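Local coordinates for processed glycerol phosphate lipoteichoic acid synthase 2 (Bacillus subtilis, PDB 2W8D), which belongs to the sulfatase family of the alkaline phosphatase clan and is represented by its C-terminal domain, an alpha/beta fold with a bound magnesium ion, at residues A[120-125]-A[321-326]; A[34-39]-A[315-320]; A[219-224]-A[264-269]; A[47-52]-A[214-219]. All coordinates share one frame; numbering follows the deposited sequence.

Contact 1. Residues A[120-125]-A[321-326]; sequences KSKNYT and LGVDTK
Lys122 reaches across to the end of helix 313-320 and gives the contact its one polar link: NZ donates to the backbone O of Leu321 at 2.8 Å. NZ comes in at 145° to the C=O and only 16° off the carbonyl plane, ordinary geometry for a carbonyl acceptor. The lysine is not extended; its chain bends at chi2 and chi3, and this brings the last methylene beside Val323, with CE 4.0 Å from CG1. The two side chains meet at a slant, and the aliphatic part of the lysine thus packs where its charged end bonds.

Tyr124 makes the second, van der Waals half, its OH against a methyl. Its side chain and that of Leu321 approach from opposite directions, and the phenol oxygen OH stops 3.6 Å from the leucine CD2. The hydroxyl has its polar partner outside the two segments, in the backbone O of Lys32, so a hydrogen bond fixes the end of the ring that touches the leucine. The 149 Å² buried in all is shared among these four residues.

Past Leu321 the chain turns at Gly322, whose positive phi and two bonds back into the last helical turn define a Schellman motif. The lysine therefore bonds to a carbonyl at the C-terminal end of a helix, where the helix dipole would be expected to favour a positive charge, and the arrangement is that of a Schellman-terminated helix whose C-terminal end receives a lysine from a distant loop.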
loop_
_atom_site.group_PDB
_atom_site.type_symbol
_atom_site.label_atom_id
_atom_site.label_comp_id
_atom_site.label_asym_id
_atom_site.label_seq_id
_atom_site.Cartn_x
_atom_site.Cartn_y
_atom_site.Cartn_z
ATOM N N LYS A 120 11.977 15.475 5.228
ATOM C CA LYS A 120 12.710 16.089 6.344
ATOM C C LYS A 120 13.028 17.541 6.069
ATOM O O LYS A 120 13.022 18.356 6.977
ATOM C CB LYS A 120 14.031 15.359 6.651
ATOM C CG LYS A 120 13.949 14.352 7.785
ATOM C CD LYS A 120 14.701 13.093 7.407
ATOM C CE LYS A 120 14.042 11.831 7.994
ATOM N NZ LYS A 120 14.059 11.751 9.494
ATOM N N SER A 121 13.335 17.845 4.814
ATOM C CA SER A 121 13.692 19.196 4.390
ATOM C C SER A 121 12.472 20.128 4.430
ATOM O O SER A 121 12.618 21.361 4.383
ATOM C CB SER A 121 14.264 19.156 2.976
ATOM O OG SER A 121 13.332 18.548 2.096
ATOM N N LYS A 122 11.287 19.528 4.511
ATOM C CA LYS A 122 10.052 20.232 4.828
ATOM C C LYS A 122 9.651 20.105 6.322
ATOM O O LYS A 122 8.540 20.471 6.688
ATOM C CB LYS A 122 8.898 19.780 3.895
ATOM C CG LYS A 122 8.856 20.485 2.504
ATOM C CD LYS A 122 7.417 20.976 2.105
ATOM C CE LYS A 122 6.455 19.814 1.704
ATOM N NZ LYS A 122 4.974 20.152 1.462
ATOM N N ASN A 123 10.554 19.598 7.174
ATOM C CA ASN A 123 10.343 19.504 8.650
ATOM C C ASN A 123 9.337 18.454 9.153
ATOM O O ASN A 123 8.746 18.616 10.234
ATOM C CB ASN A 123 9.993 20.876 9.248
ATOM C CG ASN A 123 11.027 21.907 8.931
ATOM O OD1 ASN A 123 12.218 21.706 9.195
ATOM N ND2 ASN A 123 10.599 23.008 8.330
ATOM N N TYR A 124 9.153 17.377 8.391
ATOM C CA TYR A 124 8.253 16.297 8.818
ATOM C C TYR A 124 8.927 15.388 9.839
ATOM O O TYR A 124 10.056 14.925 9.643
ATOM C CB TYR A 124 7.712 15.470 7.618
ATOM C CG TYR A 124 6.584 16.164 6.824
ATOM C CD1 TYR A 124 5.276 15.665 6.828
ATOM C CD2 TYR A 124 6.839 17.307 6.062
ATOM C CE1 TYR A 124 4.273 16.310 6.097
ATOM C CE2 TYR A 124 5.841 17.950 5.341
ATOM C CZ TYR A 124 4.564 17.464 5.371
ATOM O OH TYR A 124 3.594 18.107 4.628
ATOM N N THR A 125 8.237 15.127 10.936
ATOM C CA THR A 125 8.666 14.071 11.817
ATOM C C THR A 125 7.974 12.796 11.317
ATOM O O THR A 125 6.814 12.836 10.946
ATOM C CB THR A 125 8.319 14.399 13.277
ATOM O OG1 THR A 125 8.994 15.615 13.683
ATOM C CG2 THR A 125 8.777 13.275 14.174
ATOM N N LEU A 321 1.398 17.084 -2.000
ATOM C CA LEU A 321 2.080 17.942 -1.018
ATOM C C LEU A 321 2.917 19.037 -1.657
ATOM O O LEU A 321 3.576 19.821 -0.967
ATOM C CB LEU A 321 2.968 17.098 -0.105
ATOM C CG LEU A 321 2.333 16.085 0.841
ATOM C CD1 LEU A 321 3.436 15.200 1.404
ATOM C CD2 LEU A 321 1.614 16.805 1.964
ATOM N N GLY A 322 2.903 19.098 -2.977
ATOM C CA GLY A 322 3.647 20.147 -3.666
ATOM C C GLY A 322 5.119 19.826 -3.834
ATOM O O GLY A 322 5.904 20.714 -4.099
ATOM N N VAL A 323 5.515 18.559 -3.705
ATOM C CA VAL A 323 6.921 18.253 -3.964
ATOM C C VAL A 323 7.211 17.554 -5.277
ATOM O O VAL A 323 6.646 16.527 -5.600
ATOM C CB VAL A 323 7.750 17.768 -2.708
ATOM C CG1 VAL A 323 6.868 17.461 -1.524
ATOM C CG2 VAL A 323 8.734 16.643 -3.037
ATOM N N ASP A 324 8.095 18.182 -6.034
ATOM C CA ASP A 324 8.497 17.747 -7.363
ATOM C C ASP A 324 9.386 16.499 -7.326
ATOM O O ASP A 324 10.464 16.514 -6.728
ATOM C CB ASP A 324 9.238 18.903 -8.066
ATOM C CG ASP A 324 9.690 18.543 -9.476
ATOM O OD1 ASP A 324 9.152 17.558 -10.054
ATOM O OD2 ASP A 324 10.577 19.259 -10.000
ATOM N N THR A 325 8.930 15.441 -7.999
ATOM C CA THR A 325 9.584 14.136 -7.964
ATOM C C THR A 325 10.447 13.821 -9.187
ATOM O O THR A 325 10.990 12.719 -9.288
ATOM C CB THR A 325 8.568 12.992 -7.774
ATOM O OG1 THR A 325 7.574 13.051 -8.800
ATOM C CG2 THR A 325 7.909 13.065 -6.417
ATOM N N LYS A 326 10.576 14.777 -10.103
ATOM C CA LYS A 326 11.392 14.599 -11.311
ATOM C C LYS A 326 12.856 14.248 -11.048
ATOM O O LYS A 326 13.490 13.597 -11.876
ATOM C CB LYS A 326 11.317 15.838 -12.227
ATOM C CG LYS A 326 11.791 15.564 -13.670
ATOM C CD LYS A 326 11.332 16.624 -14.686
ATOM C CE LYS A 326 11.331 16.071 -16.126
ATOM N NZ LYS A 326 10.220 16.661 -16.961
#

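Contact 2. Residues A[34-39]-A[315-320]; sequences VIYVSL and PTILHL
Ile317 overlaps the far end of Tyr36: its CG1 lies 3.5 Å from the phenol OH and 4.3 Å from CZ, and its CB is 4.0 Å from the same oxygen. The two side chains run past each other in opposite directions, and the isoleucine branch meets the tyrosine obliquely. Tyr36 does not leave the strand pointing at the helix; the length of its ring carries the hydroxyl there, with CG placed anti to the carbonyl carbon (chi1 -89°).

The other branch of Ile317 serves a different neighbour. CG2, anti to the backbone N, meets CG2 of Val34 at 4.3 Å, a looser methyl-to-methyl contact. One isoleucine thus touches two strand residues of alternate positions, i and i+2, which lie on the same face of the strand. No hydrogen bond crosses the contact, and all three residues are buried. The total area lost is only 104 Å², and the nearest CA pair, Val34 and Ile317, is 8.6 Å apart.

Strand 33-39 runs between parallel strands 189-194 and 251-257 in the mixed sheet. Ile317 and Tyr36 also both touch Val254 of strand 251-257, so helix 313-320 packs over two adjacent strands. Ile35 and Val37, pointing to the other face, meet helix 219-244; at this point strand 33-39 has helix 313-320 on one face and helix 219-244 on the other.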
loop_
_atom_site.group_PDB
_atom_site.type_symbol
_atom_site.label_atom_id
_atom_site.label_comp_id
_atom_site.label_asym_id
_atom_site.label_seq_id
_atom_site.Cartn_x
_atom_site.Cartn_y
_atom_site.Cartn_z
ATOM N N VAL A 34 0.631 13.467 6.896
ATOM C CA VAL A 34 0.290 12.290 6.154
ATOM C C VAL A 34 0.092 11.197 7.200
ATOM O O VAL A 34 0.900 11.060 8.124
ATOM C CB VAL A 34 1.444 11.869 5.167
ATOM C CG1 VAL A 34 1.116 10.521 4.435
ATOM C CG2 VAL A 34 1.780 12.997 4.185
ATOM N N ILE A 35 -0.987 10.425 7.039
ATOM C CA ILE A 35 -1.263 9.263 7.872
ATOM C C ILE A 35 -1.512 8.078 6.908
ATOM O O ILE A 35 -2.515 8.041 6.197
ATOM C CB ILE A 35 -2.517 9.515 8.771
ATOM C CG1 ILE A 35 -2.281 10.652 9.786
ATOM C CG2 ILE A 35 -2.951 8.236 9.478
ATOM C CD1 ILE A 35 -3.551 11.150 10.511
ATOM N N TYR A 36 -0.592 7.122 6.857
ATOM C CA TYR A 36 -0.831 5.946 6.052
ATOM C C TYR A 36 -1.458 4.906 6.955
ATOM O O TYR A 36 -1.069 4.787 8.127
ATOM C CB TYR A 36 0.489 5.373 5.491
ATOM C CG TYR A 36 0.952 5.908 4.178
ATOM C CD1 TYR A 36 1.734 7.054 4.101
ATOM C CD2 TYR A 36 0.685 5.215 3.000
ATOM C CE1 TYR A 36 2.220 7.530 2.873
ATOM C CE2 TYR A 36 1.161 5.679 1.760
ATOM C CZ TYR A 36 1.924 6.845 1.718
ATOM O OH TYR A 36 2.383 7.300 0.506
ATOM N N VAL A 37 -2.385 4.132 6.407
ATOM C CA VAL A 37 -2.927 2.939 7.062
ATOM C C VAL A 37 -2.853 1.736 6.139
ATOM O O VAL A 37 -3.433 1.744 5.064
ATOM C CB VAL A 37 -4.404 3.089 7.478
ATOM C CG1 VAL A 37 -4.842 1.845 8.231
ATOM C CG2 VAL A 37 -4.598 4.383 8.321
ATOM N N SER A 38 -2.123 0.712 6.566
ATOM C CA SER A 38 -2.049 -0.540 5.857
ATOM C C SER A 38 -3.153 -1.451 6.360
ATOM O O SER A 38 -3.130 -1.882 7.513
ATOM C CB SER A 38 -0.675 -1.181 6.103
ATOM O OG SER A 38 -0.653 -2.550 5.736
ATOM N N LEU A 39 -4.113 -1.744 5.477
ATOM C CA LEU A 39 -5.302 -2.578 5.745
ATOM C C LEU A 39 -4.994 -4.021 5.431
ATOM O O LEU A 39 -5.062 -4.442 4.262
ATOM C CB LEU A 39 -6.439 -2.122 4.850
ATOM C CG LEU A 39 -6.824 -0.649 4.984
ATOM C CD1 LEU A 39 -7.849 -0.241 3.957
ATOM C CD2 LEU A 39 -7.350 -0.350 6.385
ATOM N N PRO A 315 4.560 8.969 -5.375
ATOM C CA PRO A 315 4.486 10.207 -6.193
ATOM C C PRO A 315 3.121 10.877 -6.230
ATOM O O PRO A 315 3.042 12.080 -6.459
ATOM C CB PRO A 315 4.851 9.735 -7.600
ATOM C CG PRO A 315 4.839 8.187 -7.543
ATOM C CD PRO A 315 5.147 7.844 -6.139
ATOM N N THR A 316 2.044 10.131 -6.031
ATOM C CA THR A 316 0.735 10.747 -6.002
ATOM C C THR A 316 0.736 11.681 -4.783
ATOM O O THR A 316 0.413 12.877 -4.886
ATOM C CB THR A 316 -0.394 9.653 -5.919
ATOM O OG1 THR A 316 -0.217 8.667 -6.962
ATOM C CG2 THR A 316 -1.750 10.259 -6.037
ATOM N N ILE A 317 1.159 11.125 -3.652
ATOM C CA ILE A 317 1.153 11.797 -2.368
ATOM C C ILE A 317 2.103 12.960 -2.340
ATOM O O ILE A 317 1.743 14.037 -1.893
ATOM C CB ILE A 317 1.530 10.827 -1.254
ATOM C CG1 ILE A 317 0.529 9.665 -1.234
ATOM C CG2 ILE A 317 1.604 11.546 0.101
ATOM C CD1 ILE A 317 -0.933 10.113 -1.304
ATOM N N LEU A 318 3.321 12.748 -2.819
ATOM C CA LEU A 318 4.316 13.806 -2.859
ATOM C C LEU A 318 3.812 14.982 -3.692
ATOM O O LEU A 318 3.905 16.126 -3.267
ATOM C CB LEU A 318 5.640 13.265 -3.393
ATOM C CG LEU A 318 6.876 13.165 -2.499
ATOM C CD1 LEU A 318 6.664 13.420 -0.988
ATOM C CD2 LEU A 318 7.611 11.882 -2.762
ATOM N N HIS A 319 3.236 14.676 -4.851
ATOM C CA HIS A 319 2.642 15.679 -5.724
ATOM C C HIS A 319 1.548 16.462 -5.032
ATOM O O HIS A 319 1.555 17.685 -5.102
ATOM C CB HIS A 319 2.182 15.080 -7.066
ATOM C CG HIS A 319 3.327 14.700 -7.956
ATOM N ND1 HIS A 319 3.162 14.039 -9.156
ATOM C CD2 HIS A 319 4.667 14.864 -7.799
ATOM C CE1 HIS A 319 4.344 13.822 -9.705
ATOM N NE2 HIS A 319 5.273 14.318 -8.904
ATOM N N LEU A 320 0.655 15.765 -4.330
ATOM C CA LEU A 320 -0.389 16.429 -3.544
ATOM C C LEU A 320 0.229 17.426 -2.543
ATOM O O LEU A 320 -0.331 18.503 -2.309
ATOM C CB LEU A 320 -1.281 15.414 -2.822
ATOM C CG LEU A 320 -2.432 14.762 -3.613
ATOM C CD1 LEU A 320 -2.960 13.527 -2.894
ATOM C CD2 LEU A 320 -3.572 15.730 -3.874
#

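Contact 3. Residues A[219-224]-A[264-269]; sequences SVVDNY and ENHNKA
The CH-pi interaction comes first: CG1 of Val220 sits over one face of the His266 imidazole, 4.0 Å from the ring centroid and 24° off the ring normal. It is displaced toward the rim, where it lies 3.7 Å from CE1 and 3.8 Å from NE2. The two side chains cross at about a right angle, so the valine branch meets the ring broadside. CB of Val220 adds a further approach of 3.7 Å to CE1. On the opposite face of the imidazole lies CB of Asn265, also toward the rim, so aliphatic carbon flanks the ring on both sides.

Apolar packing follows, and Val221 carries it mainly through CG2. This methyl, beside the backbone N and anti to the carbonyl carbon, is the branch that faces the other helix, and it rests against both CB of His266 (3.7 Å) and CB of Ala269 (3.9 Å). The nearest CA pair, Val221 and Ala269, is 6.9 Å apart, a close approach that the small alanine side chain permits.

Hydrogen bonding does not cross between the two segments. The imidazole is held from outside them: ND1 bonds to OD2 of Asp218, the residue just before helix 219-244, whose OD1 accepts from the backbone N of Val221. One carboxylate thus caps this helix and fixes the ring that Val220 covers.

His266 is the N-cap of helix 267-273. The contact consequently joins the first turns of two helices, 219-244 and 267-273, with the Phe200 loop also touching Val220 and the Asp218 loop reaching Ala269.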
loop_
_atom_site.group_PDB
_atom_site.type_symbol
_atom_site.label_atom_id
_atom_site.label_comp_id
_atom_site.label_asym_id
_atom_site.label_seq_id
_atom_site.Cartn_x
_atom_site.Cartn_y
_atom_site.Cartn_z
ATOM N N SER A 219 -13.741 -22.501 5.816
ATOM C CA SER A 219 -13.773 -21.711 7.014
ATOM C C SER A 219 -12.775 -20.580 6.967
ATOM O O SER A 219 -12.970 -19.563 7.625
ATOM C CB SER A 219 -13.545 -22.603 8.233
ATOM O OG SER A 219 -12.194 -22.992 8.349
ATOM N N VAL A 220 -11.700 -20.727 6.195
ATOM C CA VAL A 220 -10.814 -19.587 5.967
ATOM C C VAL A 220 -11.564 -18.413 5.293
ATOM O O VAL A 220 -11.502 -17.260 5.754
ATOM C CB VAL A 220 -9.547 -20.006 5.172
ATOM C CG1 VAL A 220 -8.755 -18.793 4.681
ATOM C CG2 VAL A 220 -8.647 -20.869 6.062
ATOM N N VAL A 221 -12.271 -18.732 4.217
ATOM C CA VAL A 221 -13.069 -17.776 3.454
ATOM C C VAL A 221 -14.291 -17.309 4.251
ATOM O O VAL A 221 -14.606 -16.141 4.226
ATOM C CB VAL A 221 -13.561 -18.389 2.119
ATOM C CG1 VAL A 221 -14.686 -17.524 1.484
ATOM C CG2 VAL A 221 -12.382 -18.637 1.157
ATOM N N ASP A 222 -14.976 -18.226 4.918
ATOM C CA ASP A 222 -16.090 -17.883 5.813
ATOM C C ASP A 222 -15.724 -16.839 6.861
ATOM O O ASP A 222 -16.520 -15.944 7.113
ATOM C CB ASP A 222 -16.672 -19.117 6.527
ATOM C CG ASP A 222 -17.418 -20.054 5.576
ATOM O OD1 ASP A 222 -17.612 -19.706 4.389
ATOM O OD2 ASP A 222 -17.816 -21.157 6.019
ATOM N N ASN A 223 -14.521 -16.943 7.438
ATOM C CA ASN A 223 -14.111 -16.092 8.569
ATOM C C ASN A 223 -13.468 -14.795 8.108
ATOM O O ASN A 223 -13.343 -13.826 8.874
ATOM C CB ASN A 223 -13.152 -16.844 9.491
ATOM C CG ASN A 223 -13.839 -17.959 10.255
ATOM O OD1 ASN A 223 -15.065 -18.018 10.348
ATOM N ND2 ASN A 223 -13.048 -18.861 10.792
ATOM N N TYR A 224 -13.048 -14.781 6.850
ATOM C CA TYR A 224 -12.527 -13.570 6.255
ATOM C C TYR A 224 -13.489 -12.394 6.502
ATOM O O TYR A 224 -13.054 -11.320 6.875
ATOM C CB TYR A 224 -12.352 -13.792 4.763
ATOM C CG TYR A 224 -11.637 -12.672 4.064
ATOM C CD1 TYR A 224 -10.280 -12.399 4.320
ATOM C CD2 TYR A 224 -12.311 -11.875 3.145
ATOM C CE1 TYR A 224 -9.630 -11.355 3.665
ATOM C CE2 TYR A 224 -11.662 -10.832 2.478
ATOM C CZ TYR A 224 -10.330 -10.580 2.725
ATOM O OH TYR A 224 -9.722 -9.563 2.023
ATOM N N GLU A 264 -5.156 -18.989 -4.081
ATOM C CA GLU A 264 -5.749 -19.995 -4.983
ATOM C C GLU A 264 -6.060 -21.355 -4.350
ATOM O O GLU A 264 -6.803 -22.130 -4.925
ATOM C CB GLU A 264 -4.902 -20.121 -6.250
ATOM C CG GLU A 264 -4.915 -18.820 -7.113
ATOM C CD GLU A 264 -4.566 -19.080 -8.589
ATOM O OE1 GLU A 264 -3.447 -18.676 -9.019
ATOM O OE2 GLU A 264 -5.412 -19.690 -9.321
ATOM N N ASN A 265 -5.555 -21.618 -3.139
ATOM C CA ASN A 265 -5.948 -22.808 -2.359
ATOM C C ASN A 265 -7.445 -22.825 -1.986
ATOM O O ASN A 265 -8.001 -23.891 -1.626
ATOM C CB ASN A 265 -5.122 -22.947 -1.059
ATOM C CG ASN A 265 -3.608 -23.082 -1.299
ATOM O OD1 ASN A 265 -2.815 -22.595 -0.499
ATOM N ND2 ASN A 265 -3.215 -23.749 -2.372
ATOM N N HIS A 266 -8.082 -21.663 -2.082
ATOM C CA HIS A 266 -9.500 -21.489 -1.730
ATOM C C HIS A 266 -10.367 -21.142 -2.936
ATOM O O HIS A 266 -11.427 -20.540 -2.793
ATOM C CB HIS A 266 -9.630 -20.380 -0.670
ATOM C CG HIS A 266 -8.657 -20.542 0.449
ATOM N ND1 HIS A 266 -8.814 -21.496 1.434
ATOM C CD2 HIS A 266 -7.458 -19.963 0.672
ATOM C CE1 HIS A 266 -7.779 -21.441 2.257
ATOM N NE2 HIS A 266 -6.940 -20.528 1.808
ATOM N N ASN A 267 -9.919 -21.515 -4.124
ATOM C CA ASN A 267 -10.660 -21.240 -5.349
ATOM C C ASN A 267 -12.057 -21.825 -5.345
ATOM O O ASN A 267 -12.967 -21.215 -5.884
ATOM C CB ASN A 267 -9.906 -21.780 -6.576
ATOM C CG ASN A 267 -8.902 -20.776 -7.155
ATOM O OD1 ASN A 267 -8.808 -19.637 -6.719
ATOM N ND2 ASN A 267 -8.145 -21.215 -8.142
ATOM N N LYS A 268 -12.235 -23.011 -4.776
ATOM C CA LYS A 268 -13.556 -23.625 -4.763
ATOM C C LYS A 268 -14.549 -22.720 -4.041
ATOM O O LYS A 268 -15.619 -22.491 -4.543
ATOM C CB LYS A 268 -13.549 -25.010 -4.126
ATOM C CG LYS A 268 -14.879 -25.748 -4.320
ATOM C CD LYS A 268 -15.031 -26.952 -3.400
ATOM C CE LYS A 268 -15.450 -28.131 -4.244
ATOM N NZ LYS A 268 -16.366 -29.094 -3.545
ATOM N N ALA A 269 -14.168 -22.164 -2.891
ATOM C CA ALA A 269 -15.091 -21.317 -2.135
ATOM C C ALA A 269 -15.219 -19.915 -2.757
ATOM O O ALA A 269 -16.311 -19.320 -2.756
ATOM C CB ALA A 269 -14.676 -21.230 -0.656
#

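Contact 4. Residues A[47-52]-A[214-219]; sequences IDYKID and GDFGDS
Ile51 meets Phe216 with its terminal methyl: CD1 lies at the edge of the phenyl ring, close to its plane, 3.9 Å from CZ and 4.0 Å from CE2. The side chains approach from opposite directions. With chi1 at -64° and chi2 also at -64°, the isoleucine folds CD1 in the plane of the Tyr49 ring as well, at that ring's edge, so this methyl serves two aromatic residues. It also reaches CA of Gly214 at 4.3 Å. Phe216 CE2 occupies the side of Gly214 where a side chain would begin.

The Tyr49 side is looser. Its OH stands obliquely 4.1 Å from CZ of Phe216, and the bond that holds it goes instead to the backbone O of Val273 in helix 267-273, a helix that Phe216 also touches. Toward solvent lie the exposed residues Lys50, Asp52, Asp215 and Gly217, which make no contact across the two segments.

The contact, 125 Å² in all, rests on dispersion and the exclusion of water, and no bond between the segments fixes its direction. Polar bonds from neighbouring parts, such as Asp222 to the backbone N of Phe216 and Val273 to Tyr49, are likely to position the two aromatic residues.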
loop_
_atom_site.group_PDB
_atom_site.type_symbol
_atom_site.label_atom_id
_atom_site.label_comp_id
_atom_site.label_asym_id
_atom_site.label_seq_id
_atom_site.Cartn_x
_atom_site.Cartn_y
_atom_site.Cartn_z
ATOM N N ILE A 47 -15.253 -4.555 -1.016
ATOM C CA ILE A 47 -15.922 -3.265 -1.108
ATOM C C ILE A 47 -17.280 -3.460 -1.772
ATOM O O ILE A 47 -17.380 -4.024 -2.873
ATOM C CB ILE A 47 -15.050 -2.231 -1.853
ATOM C CG1 ILE A 47 -13.733 -1.980 -1.116
ATOM C CG2 ILE A 47 -15.775 -0.911 -1.997
ATOM C CD1 ILE A 47 -13.863 -1.647 0.383
ATOM N N ASP A 48 -18.320 -3.079 -1.055
ATOM C CA ASP A 48 -19.721 -3.207 -1.478
ATOM C C ASP A 48 -20.277 -4.584 -1.397
ATOM O O ASP A 48 -21.423 -4.785 -1.765
ATOM C CB ASP A 48 -19.987 -2.584 -2.857
ATOM C CG ASP A 48 -19.934 -1.064 -2.807
ATOM O OD1 ASP A 48 -20.137 -0.502 -1.710
ATOM O OD2 ASP A 48 -19.662 -0.422 -3.832
ATOM N N TYR A 49 -19.477 -5.536 -0.922
ATOM C CA TYR A 49 -19.951 -6.898 -0.748
ATOM C C TYR A 49 -20.919 -6.970 0.439
ATOM O O TYR A 49 -20.758 -6.260 1.447
ATOM C CB TYR A 49 -18.790 -7.832 -0.491
ATOM C CG TYR A 49 -19.097 -9.243 -0.910
ATOM C CD1 TYR A 49 -18.871 -9.663 -2.225
ATOM C CD2 TYR A 49 -19.659 -10.142 -0.018
ATOM C CE1 TYR A 49 -19.189 -10.959 -2.635
ATOM C CE2 TYR A 49 -19.990 -11.443 -0.418
ATOM C CZ TYR A 49 -19.741 -11.837 -1.718
ATOM O OH TYR A 49 -20.058 -13.102 -2.106
ATOM N N LYS A 50 -21.914 -7.835 0.315
ATOM C CA LYS A 50 -22.866 -8.053 1.404
ATOM C C LYS A 50 -23.054 -9.534 1.659
ATOM O O LYS A 50 -22.948 -10.345 0.746
ATOM C CB LYS A 50 -24.243 -7.438 1.110
ATOM C CG LYS A 50 -24.226 -6.010 0.690
ATOM C CD LYS A 50 -25.630 -5.459 0.593
ATOM C CE LYS A 50 -25.568 -4.043 0.035
ATOM N NZ LYS A 50 -26.885 -3.337 -0.063
ATOM N N ILE A 51 -23.323 -9.838 2.926
ATOM C CA ILE A 51 -23.667 -11.159 3.438
ATOM C C ILE A 51 -25.027 -10.962 4.128
ATOM O O ILE A 51 -25.135 -10.101 5.010
ATOM C CB ILE A 51 -22.615 -11.626 4.509
ATOM C CG1 ILE A 51 -21.214 -11.804 3.890
ATOM C CG2 ILE A 51 -23.038 -12.943 5.149
ATOM C CD1 ILE A 51 -21.179 -12.925 2.815
ATOM N N ASP A 52 -26.041 -11.743 3.728
ATOM C CA ASP A 52 -27.425 -11.647 4.257
ATOM C C ASP A 52 -28.007 -10.218 4.243
ATOM O O ASP A 52 -28.720 -9.802 5.184
ATOM C CB ASP A 52 -27.542 -12.225 5.695
ATOM C CG ASP A 52 -26.892 -13.609 5.847
ATOM O OD1 ASP A 52 -26.857 -14.365 4.836
ATOM O OD2 ASP A 52 -26.435 -13.937 6.984
ATOM N N GLY A 214 -19.742 -16.026 6.367
ATOM C CA GLY A 214 -20.371 -16.431 5.116
ATOM C C GLY A 214 -20.564 -17.937 5.133
ATOM O O GLY A 214 -20.078 -18.612 6.037
ATOM N N ASP A 215 -21.258 -18.468 4.134
ATOM C CA ASP A 215 -21.513 -19.898 4.055
ATOM C C ASP A 215 -21.042 -20.393 2.689
ATOM O O ASP A 215 -21.869 -20.613 1.790
ATOM C CB ASP A 215 -23.017 -20.156 4.267
ATOM C CG ASP A 215 -23.334 -21.588 4.745
ATOM O OD1 ASP A 215 -22.439 -22.268 5.291
ATOM O OD2 ASP A 215 -24.508 -22.033 4.590
ATOM N N PHE A 216 -19.717 -20.547 2.529
ATOM C CA PHE A 216 -19.120 -20.947 1.245
ATOM C C PHE A 216 -18.351 -22.287 1.232
ATOM O O PHE A 216 -17.685 -22.616 0.252
ATOM C CB PHE A 216 -18.252 -19.805 0.692
ATOM C CG PHE A 216 -18.953 -18.491 0.676
ATOM C CD1 PHE A 216 -19.927 -18.221 -0.287
ATOM C CD2 PHE A 216 -18.685 -17.535 1.651
ATOM C CE1 PHE A 216 -20.613 -17.006 -0.289
ATOM C CE2 PHE A 216 -19.354 -16.318 1.652
ATOM C CZ PHE A 216 -20.325 -16.056 0.683
ATOM N N GLY A 217 -18.440 -23.052 2.315
ATOM C CA GLY A 217 -17.821 -24.377 2.384
ATOM C C GLY A 217 -16.338 -24.379 2.692
ATOM O O GLY A 217 -15.626 -25.329 2.343
ATOM N N ASP A 218 -15.862 -23.326 3.359
ATOM C CA ASP A 218 -14.446 -23.171 3.614
ATOM C C ASP A 218 -14.294 -22.095 4.680
ATOM O O ASP A 218 -14.675 -20.942 4.480
ATOM C CB ASP A 218 -13.738 -22.795 2.314
ATOM C CG ASP A 218 -12.261 -22.470 2.494
ATOM O OD1 ASP A 218 -11.851 -21.922 3.548
ATOM O OD2 ASP A 218 -11.510 -22.736 1.525
ATOM N N SER A 219 -13.741 -22.501 5.816
ATOM C CA SER A 219 -13.773 -21.711 7.014
ATOM C C SER A 219 -12.775 -20.580 6.967
ATOM O O SER A 219 -12.970 -19.563 7.625
ATOM C CB SER A 219 -13.545 -22.603 8.233
ATOM O OG SER A 219 -12.194 -22.992 8.349
#

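The four contacts fall into two pairs on the same domain. Contacts 1 and 2, centres 12 Å apart, lie on helix 313-320 and the turn that follows it; Leu321 packs on Val34, and Val323 N probably bonds to Leu318 O. Contacts 3 and 4, centres 10 Å apart, share Ser219 and meet through Asp222 and Asp218. Contact 1 is across the chain's centre, its centre about 42 and 43 Å from theirs. Along the chain, contact 4 closes before contact 3 opens, both nested within contact 2; contact 1 encloses contact 3 and crosses contacts 2 and 4. Strand 33-39 meets later turns of helix 219-244, whose first turn belongs to contact 3, so segments far apart in sequence are brought onto one domain.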